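Local structure of C-type lectin domain family 4, member a4 (Mus musculus, 3VYK) at residues 61-66 against 110-115; 8-13 against 44-49; 27-32 against 37-42; 73-76 against 80-83. The protein binds N-glycans, including those with bisecting N-acetylglucosamine, through a calcium-dependent C-type lectin domain, and probably acts as an inhibitory pattern recognition receptor of dendritic cells. One frame throughout, in Å; residues are numbered along the deposited sequence.

Contact 1: 61-66 against 110-115. With CA (calcium ion), chain C; MAN (alpha-D-mannopyranose), chain B; NAG (2-acetamido-2-deoxy-beta-D-glucopyranose), chain D; SO4 (sulfate ion), chain E.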
loop_
_atom_site.group_PDB
_atom_site.type_symbol
_atom_site.label_atom_id
_atom_site.label_comp_id
_atom_site.label_asym_id
_atom_site.label_seq_id
_atom_site.Cartn_x
_atom_site.Cartn_y
_atom_site.Cartn_z
ATOM N N TYR A 61 1.234 5.355 -4.076
ATOM C CA TYR A 61 0.971 3.931 -4.242
ATOM C C TYR A 61 -0.061 3.433 -3.246
ATOM O O TYR A 61 0.161 3.492 -2.032
ATOM C CB TYR A 61 2.275 3.129 -4.072
ATOM C CG TYR A 61 3.355 3.506 -5.066
ATOM C CD1 TYR A 61 3.561 2.736 -6.201
ATOM C CD2 TYR A 61 4.170 4.629 -4.862
ATOM C CE1 TYR A 61 4.546 3.076 -7.127
ATOM C CE2 TYR A 61 5.156 4.980 -5.781
ATOM C CZ TYR A 61 5.335 4.188 -6.906
ATOM O OH TYR A 61 6.309 4.503 -7.838
ATOM N N PHE A 62 -1.183 2.924 -3.751
ATOM C CA PHE A 62 -2.194 2.320 -2.891
ATOM C C PHE A 62 -1.628 1.112 -2.164
ATOM O O PHE A 62 -0.874 0.307 -2.749
ATOM C CB PHE A 62 -3.418 1.868 -3.697
ATOM C CG PHE A 62 -4.415 2.958 -3.962
ATOM C CD1 PHE A 62 -4.996 3.667 -2.910
ATOM C CD2 PHE A 62 -4.808 3.240 -5.262
ATOM C CE1 PHE A 62 -5.926 4.675 -3.143
ATOM C CE2 PHE A 62 -5.745 4.238 -5.501
ATOM C CZ PHE A 62 -6.304 4.953 -4.450
ATOM N N ILE A 63 -2.013 0.999 -0.896
ATOM C CA ILE A 63 -1.755 -0.206 -0.102
ATOM C C ILE A 63 -3.078 -0.821 0.321
ATOM O O ILE A 63 -4.139 -0.238 0.080
ATOM C CB ILE A 63 -0.836 0.092 1.105
ATOM C CG1 ILE A 63 -1.540 0.984 2.137
ATOM C CG2 ILE A 63 0.468 0.701 0.611
ATOM C CD1 ILE A 63 -0.746 1.243 3.414
ATOM N N GLY A 64 -3.036 -1.991 0.947
ATOM C CA GLY A 64 -4.253 -2.720 1.287
ATOM C C GLY A 64 -4.883 -2.358 2.621
ATOM O O GLY A 64 -5.339 -3.246 3.339
ATOM N N LEU A 65 -4.913 -1.063 2.947
ATOM C CA LEU A 65 -5.413 -0.584 4.235
ATOM C C LEU A 65 -6.641 0.277 3.999
ATOM O O LEU A 65 -6.603 1.191 3.175
ATOM C CB LEU A 65 -4.323 0.232 4.951
ATOM C CG LEU A 65 -4.594 0.593 6.412
ATOM C CD1 LEU A 65 -4.724 -0.652 7.282
ATOM C CD2 LEU A 65 -3.509 1.522 6.950
ATOM N N LEU A 66 -7.713 -0.010 4.730
ATOM C CA LEU A 66 -8.999 0.677 4.544
ATOM C C LEU A 66 -9.610 1.133 5.854
ATOM O O LEU A 66 -9.490 0.455 6.856
ATOM C CB LEU A 66 -9.996 -0.266 3.881
ATOM C CG LEU A 66 -9.611 -0.808 2.509
ATOM C CD1 LEU A 66 -10.573 -1.915 2.119
ATOM C CD2 LEU A 66 -9.615 0.300 1.475
ATOM N N TRP A 110 9.188 9.269 3.224
ATOM C CA TRP A 110 8.046 8.424 2.868
ATOM C C TRP A 110 7.081 8.272 4.001
ATOM O O TRP A 110 7.464 8.301 5.167
ATOM C CB TRP A 110 8.534 7.043 2.457
ATOM C CG TRP A 110 9.214 7.031 1.127
ATOM C CD1 TRP A 110 10.585 6.974 0.875
ATOM C CD2 TRP A 110 8.583 7.051 -0.191
ATOM N NE1 TRP A 110 10.835 6.958 -0.467
ATOM C CE2 TRP A 110 9.681 7.007 -1.172
ATOM C CE3 TRP A 110 7.268 7.114 -0.649
ATOM C CZ2 TRP A 110 9.445 7.020 -2.539
ATOM C CZ3 TRP A 110 7.040 7.121 -2.031
ATOM C CH2 TRP A 110 8.108 7.077 -2.953
ATOM N N GLY A 111 5.807 8.082 3.667
ATOM C CA GLY A 111 4.806 7.845 4.701
ATOM C C GLY A 111 3.446 7.534 4.117
ATOM O O GLY A 111 3.260 7.512 2.892
ATOM N N TRP A 112 2.499 7.293 5.011
ATOM C CA TRP A 112 1.127 6.973 4.619
ATOM C C TRP A 112 0.241 8.184 4.701
ATOM O O TRP A 112 0.349 9.002 5.625
ATOM C CB TRP A 112 0.529 5.930 5.544
ATOM C CG TRP A 112 1.227 4.598 5.613
ATOM C CD1 TRP A 112 2.260 4.098 4.818
ATOM C CD2 TRP A 112 0.894 3.523 6.547
ATOM N NE1 TRP A 112 2.603 2.826 5.230
ATOM C CE2 TRP A 112 1.805 2.418 6.246
ATOM C CE3 TRP A 112 -0.035 3.378 7.576
ATOM C CZ2 TRP A 112 1.778 1.223 6.975
ATOM C CZ3 TRP A 112 -0.050 2.177 8.293
ATOM C CH2 TRP A 112 0.825 1.125 7.983
ATOM N N ASN A 113 -0.680 8.285 3.741
ATOM C CA ASN A 113 -1.679 9.362 3.736
ATOM C C ASN A 113 -3.018 8.772 3.355
ATOM O O ASN A 113 -3.104 8.011 2.399
ATOM C CB ASN A 113 -1.273 10.451 2.737
ATOM C CG ASN A 113 -2.348 11.511 2.543
ATOM O OD1 ASN A 113 -3.065 11.888 3.473
ATOM N ND2 ASN A 113 -2.432 12.021 1.310
ATOM N N ASP A 114 -4.056 9.108 4.118
ATOM C CA ASP A 114 -5.410 8.775 3.680
ATOM C C ASP A 114 -5.825 9.674 2.521
ATOM O O ASP A 114 -5.590 10.907 2.538
ATOM C CB ASP A 114 -6.438 8.805 4.829
ATOM C CG ASP A 114 -6.588 10.173 5.482
ATOM O OD1 ASP A 114 -5.621 10.979 5.467
ATOM O OD2 ASP A 114 -7.688 10.404 6.047
ATOM N N ILE A 115 -6.408 9.005 1.516
ATOM C CA ILE A 115 -6.916 9.662 0.303
ATOM C C ILE A 115 -8.262 9.055 -0.149
ATOM O O ILE A 115 -8.672 7.991 0.321
ATOM C CB ILE A 115 -5.905 9.585 -0.876
ATOM C CG1 ILE A 115 -5.754 8.160 -1.429
ATOM C CG2 ILE A 115 -4.556 10.187 -0.480
ATOM C CD1 ILE A 115 -5.273 8.157 -2.865
HETATM CA CA CA C . -5.191 12.751 4.019
HETATM C C1 MAN B . -3.939 16.856 0.091
HETATM C C2 MAN B . -4.355 15.384 0.152
HETATM C C3 MAN B . -4.808 15.012 1.571
HETATM C C4 MAN B . -3.719 15.379 2.566
HETATM C C5 MAN B . -3.370 16.876 2.426
HETATM C C6 MAN B . -2.241 17.297 3.371
HETATM O O2 MAN B . -3.221 14.608 -0.185
HETATM O O3 MAN B . -5.066 13.624 1.805
HETATM O O4 MAN B . -4.230 14.942 3.824
HETATM O O5 MAN B . -2.977 17.153 1.087
HETATM O O6 MAN B . -2.073 18.709 3.287
HETATM C C1 NAG D . -3.048 14.358 -1.577
HETATM C C2 NAG D . -1.582 13.949 -1.790
HETATM C C3 NAG D . -1.314 13.551 -3.240
HETATM C C4 NAG D . -2.371 12.562 -3.735
HETATM C C5 NAG D . -3.790 13.056 -3.427
HETATM C C6 NAG D . -4.854 12.011 -3.735
HETATM C C7 NAG D . -0.138 15.036 -0.133
HETATM C C8 NAG D . 0.613 16.276 0.238
HETATM N N2 NAG D . -0.765 15.051 -1.309
HETATM O O3 NAG D . -0.038 12.943 -3.319
HETATM O O4 NAG D . -2.232 12.351 -5.118
HETATM O O5 NAG D . -3.906 13.331 -2.044
HETATM O O6 NAG D . -5.268 12.051 -5.084
HETATM O O7 NAG D . -0.172 14.064 0.635
HETATM S S SO4 E . 12.270 7.719 4.867
HETATM O O1 SO4 E . 12.392 6.318 4.405
HETATM O O2 SO4 E . 11.719 8.537 3.763
HETATM O O3 SO4 E . 13.601 8.248 5.250
HETATM O O4 SO4 E . 11.346 7.791 6.022
#
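Ile63 and Trp112 meet in a CH-pi contact: methyl CD1 of Ile63 stands over one face of the indole, 4.1 Å from the centroid of the five-membered ring and 12° off its normal. Chi1 of 68° sets CG1 of Ile63 between its own backbone N and carbonyl carbon, and the extended chi2 carries CD1 out to the ring. The remaining packing is aliphatic on aromatic. CD2 of Leu65 touches the six-membered part of the same indole, 3.8 Å from Trp112 CZ3. At the other end of the contact Ile115 CD1 lies 3.6 Å from CE1 of Phe62. No hydrogen bond joins the two segments, and the indole NE1 of Trp112 donates instead to Gln48.

The two residues between Trp112 and Ile115 bind the metal. The side chain of Asn113 and both O and OD1 of Asp114 hold the calcium ion, OD1 at 2.3 Å, and hydroxyls O3 and O4 of the mannose complete the shell with Glu92, Asn94 and Glu98. Ile115 also faces the sugar, its CG2 3.6 Å from O5 of the N-acetylglucosamine. Trp112, Asn113 and Asp114 form the WND motif of C-type lectin domains, the tryptophan turned into the core and the Asn-Asp pair on the calcium of the primary carbohydrate site.

Contact 2: 8-13 against 44-49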
loop_
_atom_site.group_PDB
_atom_site.type_symbol
_atom_site.label_atom_id
_atom_site.label_comp_id
_atom_site.label_asym_id
_atom_site.label_seq_id
_atom_site.Cartn_x
_atom_site.Cartn_y
_atom_site.Cartn_z
ATOM N N LYS A 8 9.805 -8.494 -6.982
ATOM C CA LYS A 8 10.928 -8.401 -6.039
ATOM C C LYS A 8 10.678 -9.238 -4.783
ATOM O O LYS A 8 9.611 -9.129 -4.172
ATOM C CB LYS A 8 11.176 -6.939 -5.632
ATOM C CG LYS A 8 11.638 -5.996 -6.745
ATOM C CD LYS A 8 13.099 -6.231 -7.104
ATOM C CE LYS A 8 13.665 -5.105 -7.953
ATOM N NZ LYS A 8 14.272 -4.008 -7.151
ATOM N N PRO A 9 11.649 -10.080 -4.388
ATOM C CA PRO A 9 11.470 -10.898 -3.193
ATOM C C PRO A 9 11.826 -10.167 -1.916
ATOM O O PRO A 9 12.760 -9.369 -1.883
ATOM C CB PRO A 9 12.451 -12.048 -3.411
ATOM C CG PRO A 9 13.557 -11.426 -4.195
ATOM C CD PRO A 9 12.912 -10.398 -5.085
ATOM N N PHE A 10 11.082 -10.469 -0.858
ATOM C CA PHE A 10 11.452 -10.010 0.469
ATOM C C PHE A 10 10.953 -11.047 1.444
ATOM O O PHE A 10 9.751 -11.125 1.736
ATOM C CB PHE A 10 10.894 -8.608 0.763
ATOM C CG PHE A 10 11.303 -8.056 2.102
ATOM C CD1 PHE A 10 12.616 -7.651 2.339
ATOM C CD2 PHE A 10 10.370 -7.910 3.125
ATOM C CE1 PHE A 10 12.988 -7.129 3.574
ATOM C CE2 PHE A 10 10.742 -7.395 4.360
ATOM C CZ PHE A 10 12.049 -7.001 4.583
ATOM N N VAL A 11 11.908 -11.845 1.925
ATOM C CA VAL A 11 11.670 -12.953 2.867
ATOM C C VAL A 11 10.624 -13.925 2.302
ATOM O O VAL A 11 10.918 -14.621 1.338
ATOM C CB VAL A 11 11.405 -12.474 4.320
ATOM C CG1 VAL A 11 11.546 -13.628 5.305
ATOM C CG2 VAL A 11 12.396 -11.380 4.703
ATOM N N SER A 12 9.415 -13.942 2.859
ATOM C CA SER A 12 8.401 -14.917 2.459
ATOM C C SER A 12 7.469 -14.443 1.342
ATOM O O SER A 12 6.616 -15.207 0.903
ATOM C CB SER A 12 7.562 -15.320 3.672
ATOM O OG SER A 12 6.911 -14.194 4.234
ATOM N N HIS A 13 7.630 -13.202 0.880
ATOM C CA HIS A 13 6.723 -12.635 -0.123
ATOM C C HIS A 13 7.409 -12.135 -1.372
ATOM O O HIS A 13 8.628 -11.894 -1.396
ATOM C CB HIS A 13 5.922 -11.477 0.464
ATOM C CG HIS A 13 4.951 -11.875 1.539
ATOM N ND1 HIS A 13 5.270 -11.834 2.850
ATOM C CD2 HIS A 13 3.632 -12.313 1.465
ATOM C CE1 HIS A 13 4.207 -12.232 3.581
ATOM N NE2 HIS A 13 3.208 -12.531 2.731
ATOM N N SER A 44 5.702 -4.428 9.320
ATOM C CA SER A 44 6.934 -4.011 10.005
ATOM C C SER A 44 7.583 -2.860 9.276
ATOM O O SER A 44 7.313 -2.621 8.087
ATOM C CB SER A 44 7.933 -5.173 10.080
ATOM O OG SER A 44 8.378 -5.549 8.777
ATOM N N GLN A 45 8.460 -2.149 9.986
ATOM C CA GLN A 45 9.290 -1.134 9.339
ATOM C C GLN A 45 10.211 -1.741 8.283
ATOM O O GLN A 45 10.466 -1.116 7.266
ATOM C CB GLN A 45 10.112 -0.292 10.319
ATOM C CG GLN A 45 10.791 0.859 9.585
ATOM C CD GLN A 45 11.392 1.926 10.474
ATOM O OE1 GLN A 45 12.326 2.641 10.058
ATOM N NE2 GLN A 45 10.869 2.062 11.682
ATOM N N ALA A 46 10.703 -2.960 8.519
ATOM C CA ALA A 46 11.506 -3.641 7.504
ATOM C C ALA A 46 10.744 -3.747 6.194
ATOM O O ALA A 46 11.289 -3.421 5.155
ATOM C CB ALA A 46 11.951 -5.017 7.980
ATOM N N GLU A 47 9.487 -4.186 6.255
ATOM C CA GLU A 47 8.655 -4.251 5.053
ATOM C C GLU A 47 8.420 -2.868 4.451
ATOM O O GLU A 47 8.580 -2.696 3.246
ATOM C CB GLU A 47 7.310 -4.903 5.346
ATOM C CG GLU A 47 7.386 -6.375 5.701
ATOM C CD GLU A 47 6.151 -6.802 6.441
ATOM O OE1 GLU A 47 5.053 -6.662 5.879
ATOM O OE2 GLU A 47 6.286 -7.242 7.609
ATOM N N GLN A 48 8.028 -1.901 5.289
ATOM C CA GLN A 48 7.843 -0.516 4.837
ATOM C C GLN A 48 9.079 0.016 4.093
ATOM O O GLN A 48 8.961 0.508 2.978
ATOM C CB GLN A 48 7.501 0.392 6.023
ATOM C CG GLN A 48 7.447 1.876 5.680
ATOM C CD GLN A 48 6.172 2.289 4.976
ATOM O OE1 GLN A 48 5.255 1.490 4.791
ATOM N NE2 GLN A 48 6.117 3.559 4.579
ATOM N N ASP A 49 10.262 -0.116 4.706
ATOM C CA ASP A 49 11.496 0.388 4.104
ATOM C C ASP A 49 11.909 -0.387 2.841
ATOM O O ASP A 49 12.450 0.196 1.895
ATOM C CB ASP A 49 12.639 0.374 5.125
ATOM C CG ASP A 49 12.503 1.446 6.194
ATOM O OD1 ASP A 49 11.709 2.389 6.030
ATOM O OD2 ASP A 49 13.201 1.358 7.218
#
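Phe10 makes the whole of the apolar contact, reaching from strand 8-10 to the first turn of helix 45-53. Its chi1 of -177° carries the ring away from its strand toward the helix. The far end does the touching: CZ lies 3.9 Å from CB of Ala46 and 3.7 Å from the carbonyl O of Ala46, while CE2 meets Glu47 CG at 3.8 Å. That methylene of Glu47 sits at the ring edge, near the ring plane, and the two side chains cross at about a right angle. Phe50, a turn further along the helix, stacks on the same ring.

Phe10 also opens a type II' beta turn, closed by reciprocal backbone bonds with His13, so the hairpin of strands 8-10 and 13-19 presents the ring to the start of the helix in this C-type lectin fold.

The polar bonds gather at the start of the helix. Ser44 is its N-cap, with OG accepting from Glu47 N at 3.1 Å and 166°. The same hydroxyl donates to Glu47 OE2 at 2.9 Å, meeting it from above the carboxylate plane. OE1 of Glu47 accepts from the backbone N of His43, and the carboxylate is thus bonded through both oxygens while the CG methylene meets the phenyl edge.

Contact 3: 27-32 against 37-42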
loop_
_atom_site.group_PDB
_atom_site.type_symbol
_atom_site.label_atom_id
_atom_site.label_comp_id
_atom_site.label_asym_id
_atom_site.label_seq_id
_atom_site.Cartn_x
_atom_site.Cartn_y
_atom_site.Cartn_z
ATOM N N GLU A 27 -10.067 -0.824 -8.523
ATOM C CA GLU A 27 -9.473 -1.291 -9.775
ATOM C C GLU A 27 -8.059 -1.838 -9.546
ATOM O O GLU A 27 -7.670 -2.833 -10.161
ATOM C CB GLU A 27 -9.461 -0.177 -10.826
ATOM C CG GLU A 27 -10.830 0.194 -11.381
ATOM C CD GLU A 27 -10.828 1.525 -12.122
ATOM O OE1 GLU A 27 -9.883 2.337 -11.951
ATOM O OE2 GLU A 27 -11.791 1.770 -12.882
ATOM N N SER A 28 -7.306 -1.192 -8.656
ATOM C CA SER A 28 -5.959 -1.644 -8.281
ATOM C C SER A 28 -5.975 -3.011 -7.614
ATOM O O SER A 28 -5.165 -3.883 -7.948
ATOM C CB SER A 28 -5.291 -0.622 -7.355
ATOM O OG SER A 28 -5.087 0.600 -8.031
ATOM N N GLU A 29 -6.887 -3.194 -6.663
ATOM C CA GLU A 29 -7.039 -4.492 -6.011
ATOM C C GLU A 29 -7.426 -5.579 -7.016
ATOM O O GLU A 29 -6.958 -6.710 -6.905
ATOM C CB GLU A 29 -8.036 -4.426 -4.846
ATOM C CG GLU A 29 -8.383 -5.766 -4.191
ATOM C CD GLU A 29 -7.199 -6.516 -3.584
ATOM O OE1 GLU A 29 -6.081 -5.961 -3.504
ATOM O OE2 GLU A 29 -7.400 -7.675 -3.168
ATOM N N GLU A 30 -8.243 -5.216 -8.005
ATOM C CA GLU A 30 -8.626 -6.138 -9.077
ATOM C C GLU A 30 -7.408 -6.556 -9.916
ATOM O O GLU A 30 -7.247 -7.743 -10.230
ATOM C CB GLU A 30 -9.724 -5.504 -9.946
ATOM C CG GLU A 30 -10.278 -6.385 -11.060
ATOM C CD GLU A 30 -11.190 -5.631 -12.020
ATOM O OE1 GLU A 30 -11.460 -4.426 -11.798
ATOM O OE2 GLU A 30 -11.644 -6.248 -13.012
ATOM N N LYS A 31 -6.546 -5.592 -10.254
ATOM C CA LYS A 31 -5.311 -5.885 -10.987
ATOM C C LYS A 31 -4.414 -6.839 -10.211
ATOM O O LYS A 31 -3.868 -7.781 -10.780
ATOM C CB LYS A 31 -4.540 -4.609 -11.334
ATOM C CG LYS A 31 -5.215 -3.733 -12.376
ATOM C CD LYS A 31 -4.371 -2.512 -12.685
ATOM C CE LYS A 31 -5.094 -1.550 -13.609
ATOM N NZ LYS A 31 -4.171 -0.514 -14.142
ATOM N N CYS A 32 -4.255 -6.599 -8.908
ATOM C CA CYS A 32 -3.441 -7.501 -8.088
ATOM C C CYS A 32 -4.061 -8.896 -8.069
ATOM O O CYS A 32 -3.354 -9.906 -8.205
ATOM C CB CYS A 32 -3.292 -6.977 -6.653
ATOM S SG CYS A 32 -2.369 -5.432 -6.441
ATOM N N ALA A 37 -2.553 -12.056 -6.471
ATOM C CA ALA A 37 -1.954 -11.258 -5.399
ATOM C C ALA A 37 -3.002 -10.331 -4.772
ATOM O O ALA A 37 -4.172 -10.378 -5.140
ATOM C CB ALA A 37 -0.798 -10.447 -5.962
ATOM N N HIS A 38 -2.585 -9.493 -3.826
ATOM C CA HIS A 38 -3.467 -8.477 -3.243
ATOM C C HIS A 38 -2.677 -7.230 -2.965
ATOM O O HIS A 38 -1.444 -7.271 -2.899
ATOM C CB HIS A 38 -4.123 -8.988 -1.955
ATOM C CG HIS A 38 -3.131 -9.444 -0.901
ATOM N ND1 HIS A 38 -2.520 -8.585 -0.054
ATOM C CD2 HIS A 38 -2.648 -10.712 -0.591
ATOM C CE1 HIS A 38 -1.687 -9.267 0.754
ATOM N NE2 HIS A 38 -1.767 -10.572 0.429
ATOM N N LEU A 39 -3.362 -6.104 -2.782
ATOM C CA LEU A 39 -2.668 -4.879 -2.394
ATOM C C LEU A 39 -1.882 -5.111 -1.105
ATOM O O LEU A 39 -2.326 -5.841 -0.207
ATOM C CB LEU A 39 -3.639 -3.697 -2.266
ATOM C CG LEU A 39 -4.128 -3.136 -3.610
ATOM C CD1 LEU A 39 -5.304 -2.204 -3.374
ATOM C CD2 LEU A 39 -3.025 -2.408 -4.358
ATOM N N VAL A 40 -0.706 -4.499 -1.038
ATOM C CA VAL A 40 0.266 -4.825 0.008
ATOM C C VAL A 40 -0.233 -4.590 1.437
ATOM O O VAL A 40 -0.911 -3.607 1.731
ATOM C CB VAL A 40 1.610 -4.116 -0.263
ATOM C CG1 VAL A 40 1.497 -2.609 -0.075
ATOM C CG2 VAL A 40 2.720 -4.713 0.582
ATOM N N VAL A 41 0.107 -5.528 2.310
ATOM C CA VAL A 41 -0.218 -5.463 3.722
ATOM C C VAL A 41 1.111 -5.376 4.466
ATOM O O VAL A 41 1.961 -6.245 4.308
ATOM C CB VAL A 41 -1.020 -6.722 4.139
ATOM C CG1 VAL A 41 -1.106 -6.845 5.649
ATOM C CG2 VAL A 41 -2.417 -6.689 3.513
ATOM N N ILE A 42 1.297 -4.313 5.247
ATOM C CA ILE A 42 2.621 -3.970 5.780
ATOM C C ILE A 42 2.653 -4.204 7.287
ATOM O O ILE A 42 1.903 -3.571 8.034
ATOM C CB ILE A 42 2.954 -2.505 5.441
ATOM C CG1 ILE A 42 2.933 -2.300 3.924
ATOM C CG2 ILE A 42 4.321 -2.115 6.000
ATOM C CD1 ILE A 42 2.993 -0.846 3.498
#
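CG of Glu29 is anti to the backbone N (chi1 174°) and the chain then bends at chi2 (60°), which swings the carboxylate off the helix and onto the backbone of strand 38-39. There OE1 accepts from Leu39 N at 2.8 Å, a nearly straight bond (168°) that uses the syn lone pair. OE2 lies against His38 CB at 3.7 Å. The His38 imidazole turns back to its own strand, ND1 donating to Leu39 O. In the last turn of the helix Cys32 O accepts from Ala37 N at 2.9 Å.

Apolar groups fill in between: Leu39 CD2 rests 3.7 Å from Cys32 SG, with Ser28 CB at 4.2 Å from the same methyl, and Cys32 CB packs on His38 CA. The disulfide from Cys32 to Cys125, on strand 121-128, ties this helix to the sheet, a linkage characteristic of C-type lectin domains. A side-chain carboxylate thus satisfies a backbone N-H of the short strand, while the disulfide and the Leu39 side chain join helix 25-34 to the sheet.

Contact 4: 73-76 against 80-83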
loop_
_atom_site.group_PDB
_atom_site.type_symbol
_atom_site.label_atom_id
_atom_site.label_comp_id
_atom_site.label_asym_id
_atom_site.label_seq_id
_atom_site.Cartn_x
_atom_site.Cartn_y
_atom_site.Cartn_z
ATOM N N TRP A 73 -8.885 1.301 11.041
ATOM C CA TRP A 73 -8.062 0.843 9.919
ATOM C C TRP A 73 -7.964 -0.652 9.914
ATOM O O TRP A 73 -7.688 -1.274 10.947
ATOM C CB TRP A 73 -6.670 1.495 9.938
ATOM C CG TRP A 73 -6.804 2.994 9.869
ATOM C CD1 TRP A 73 -6.722 3.903 10.919
ATOM C CD2 TRP A 73 -7.151 3.794 8.691
ATOM N NE1 TRP A 73 -6.958 5.186 10.472
ATOM C CE2 TRP A 73 -7.227 5.183 9.145
ATOM C CE3 TRP A 73 -7.389 3.508 7.344
ATOM C CZ2 TRP A 73 -7.523 6.221 8.275
ATOM C CZ3 TRP A 73 -7.685 4.569 6.475
ATOM C CH2 TRP A 73 -7.751 5.892 6.937
ATOM N N ARG A 74 -8.226 -1.239 8.753
ATOM C CA ARG A 74 -8.240 -2.699 8.608
ATOM C C ARG A 74 -7.519 -3.146 7.347
ATOM O O ARG A 74 -7.679 -2.553 6.283
ATOM C CB ARG A 74 -9.680 -3.249 8.616
ATOM C CG ARG A 74 -10.486 -2.926 9.862
ATOM C CD ARG A 74 -9.952 -3.671 11.078
ATOM N NE ARG A 74 -10.731 -3.417 12.290
ATOM C CZ ARG A 74 -10.424 -2.503 13.213
ATOM N NH1 ARG A 74 -9.350 -1.737 13.081
ATOM N NH2 ARG A 74 -11.199 -2.348 14.277
ATOM N N TRP A 75 -6.695 -4.183 7.470
ATOM C CA TRP A 75 -6.009 -4.749 6.315
ATOM C C TRP A 75 -6.934 -5.619 5.531
ATOM O O TRP A 75 -7.796 -6.290 6.105
ATOM C CB TRP A 75 -4.809 -5.592 6.759
ATOM C CG TRP A 75 -3.704 -4.780 7.378
ATOM C CD1 TRP A 75 -3.284 -4.785 8.709
ATOM C CD2 TRP A 75 -2.857 -3.785 6.709
ATOM N NE1 TRP A 75 -2.249 -3.903 8.895
ATOM C CE2 TRP A 75 -1.947 -3.271 7.728
ATOM C CE3 TRP A 75 -2.756 -3.306 5.404
ATOM C CZ2 TRP A 75 -0.992 -2.299 7.437
ATOM C CZ3 TRP A 75 -1.797 -2.330 5.120
ATOM C CH2 TRP A 75 -0.937 -1.837 6.112
ATOM N N ILE A 76 -6.746 -5.635 4.218
ATOM C CA ILE A 76 -7.642 -6.387 3.331
ATOM C C ILE A 76 -7.545 -7.906 3.465
ATOM O O ILE A 76 -8.481 -8.614 3.077
ATOM C CB ILE A 76 -7.491 -5.972 1.856
ATOM C CG1 ILE A 76 -6.057 -6.216 1.354
ATOM C CG2 ILE A 76 -7.978 -4.535 1.681
ATOM C CD1 ILE A 76 -5.850 -5.925 -0.120
ATOM N N PRO A 80 -4.350 -8.678 11.687
ATOM C CA PRO A 80 -4.607 -7.576 12.614
ATOM C C PRO A 80 -3.817 -6.310 12.294
ATOM O O PRO A 80 -2.643 -6.382 11.895
ATOM C CB PRO A 80 -4.185 -8.150 13.978
ATOM C CG PRO A 80 -4.204 -9.630 13.800
ATOM C CD PRO A 80 -3.816 -9.868 12.376
ATOM N N TYR A 81 -4.478 -5.165 12.442
ATOM C CA TYR A 81 -3.821 -3.867 12.344
ATOM C C TYR A 81 -3.003 -3.645 13.608
ATOM O O TYR A 81 -3.559 -3.509 14.697
ATOM C CB TYR A 81 -4.872 -2.775 12.176
ATOM C CG TYR A 81 -4.339 -1.379 11.988
ATOM C CD1 TYR A 81 -3.690 -1.014 10.810
ATOM C CD2 TYR A 81 -4.520 -0.413 12.972
ATOM C CE1 TYR A 81 -3.218 0.276 10.630
ATOM C CE2 TYR A 81 -4.058 0.884 12.797
ATOM C CZ TYR A 81 -3.413 1.216 11.619
ATOM O OH TYR A 81 -2.944 2.499 11.441
ATOM N N ASN A 82 -1.683 -3.636 13.444
ATOM C CA ASN A 82 -0.744 -3.499 14.548
ATOM C C ASN A 82 -0.324 -2.043 14.696
ATOM O O ASN A 82 0.447 -1.525 13.880
ATOM C CB ASN A 82 0.479 -4.385 14.308
ATOM C CG ASN A 82 1.443 -4.390 15.486
ATOM O OD1 ASN A 82 1.215 -3.725 16.511
ATOM N ND2 ASN A 82 2.519 -5.159 15.355
ATOM N N LYS A 83 -0.810 -1.406 15.757
ATOM C CA LYS A 83 -0.522 0.007 16.027
ATOM C C LYS A 83 0.967 0.278 16.252
ATOM O O LYS A 83 1.408 1.425 16.155
ATOM C CB LYS A 83 -1.337 0.513 17.223
ATOM C CG LYS A 83 -2.832 0.621 16.951
ATOM C CD LYS A 83 -3.596 1.160 18.149
ATOM C CE LYS A 83 -3.608 0.192 19.326
ATOM N NZ LYS A 83 -4.390 -1.053 19.061
HETATM O O HOH W 1 -0.304 -4.192 10.897
#
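An aromatic cluster of Trp73, Trp75 and Tyr81 joins strand 73-75 to the loop that follows it in the C-type lectin domain, with Trp73 beside the calcium ligand Asp114. Its centre is a CH-pi contact in which Trp73 CB sits over one face of the Tyr81 ring, 3.7 Å from the centroid and 13° off the normal. A chi1 of -177° turns the Tyr81 ring along the Trp73 side chain; the two point the same way, and the backbone O of Trp73 touches Tyr81 CB at 3.4 Å.

Trp75 comes from another direction, crossing Tyr81 at about a right angle. Its NE1 lies at the edge of the phenol ring, 3.8 Å from CD1 of Tyr81, and its CD1 approaches Pro80 O at 3.6 Å, the oxygen lying near the indole plane. One water accepts from both Trp75 NE1 (2.8 Å) and Asn82 N (2.9 Å). Elsewhere Arg74 NH1 donates to Trp73 O at 2.7 Å, and Tyr81 OH is hydrogen-bonded to Trp88.

No direct hydrogen bond spans the two segments: aromatic packing carries the contact, and the water links the indole N-H to the loop backbone.

Overall arrangement
Contacts 1 and 3 are buried, contact 4 is partly buried, and contact 2 lies at the surface. Strand 61-67 joins contacts 1, 3 and 4: its Gly64 bonds through N to Val40 of contact 3 and through O to Ile76 of contact 4, while Leu66 O pairs with Arg74 N. Contact 2 reaches contact 1 through Gln48 on Trp112, and contact 3 through Glu47 and Gln48 packing on Ile42. Contacts 2 and 4 do not touch; their centres are about 17 Å apart. Direct hydrogen bonds cross between segments in contact 3, where helix meets strand, whereas contacts 1, 2 and 4 rely on aromatic and aliphatic packing, and contact 1 alone holds calcium ligands.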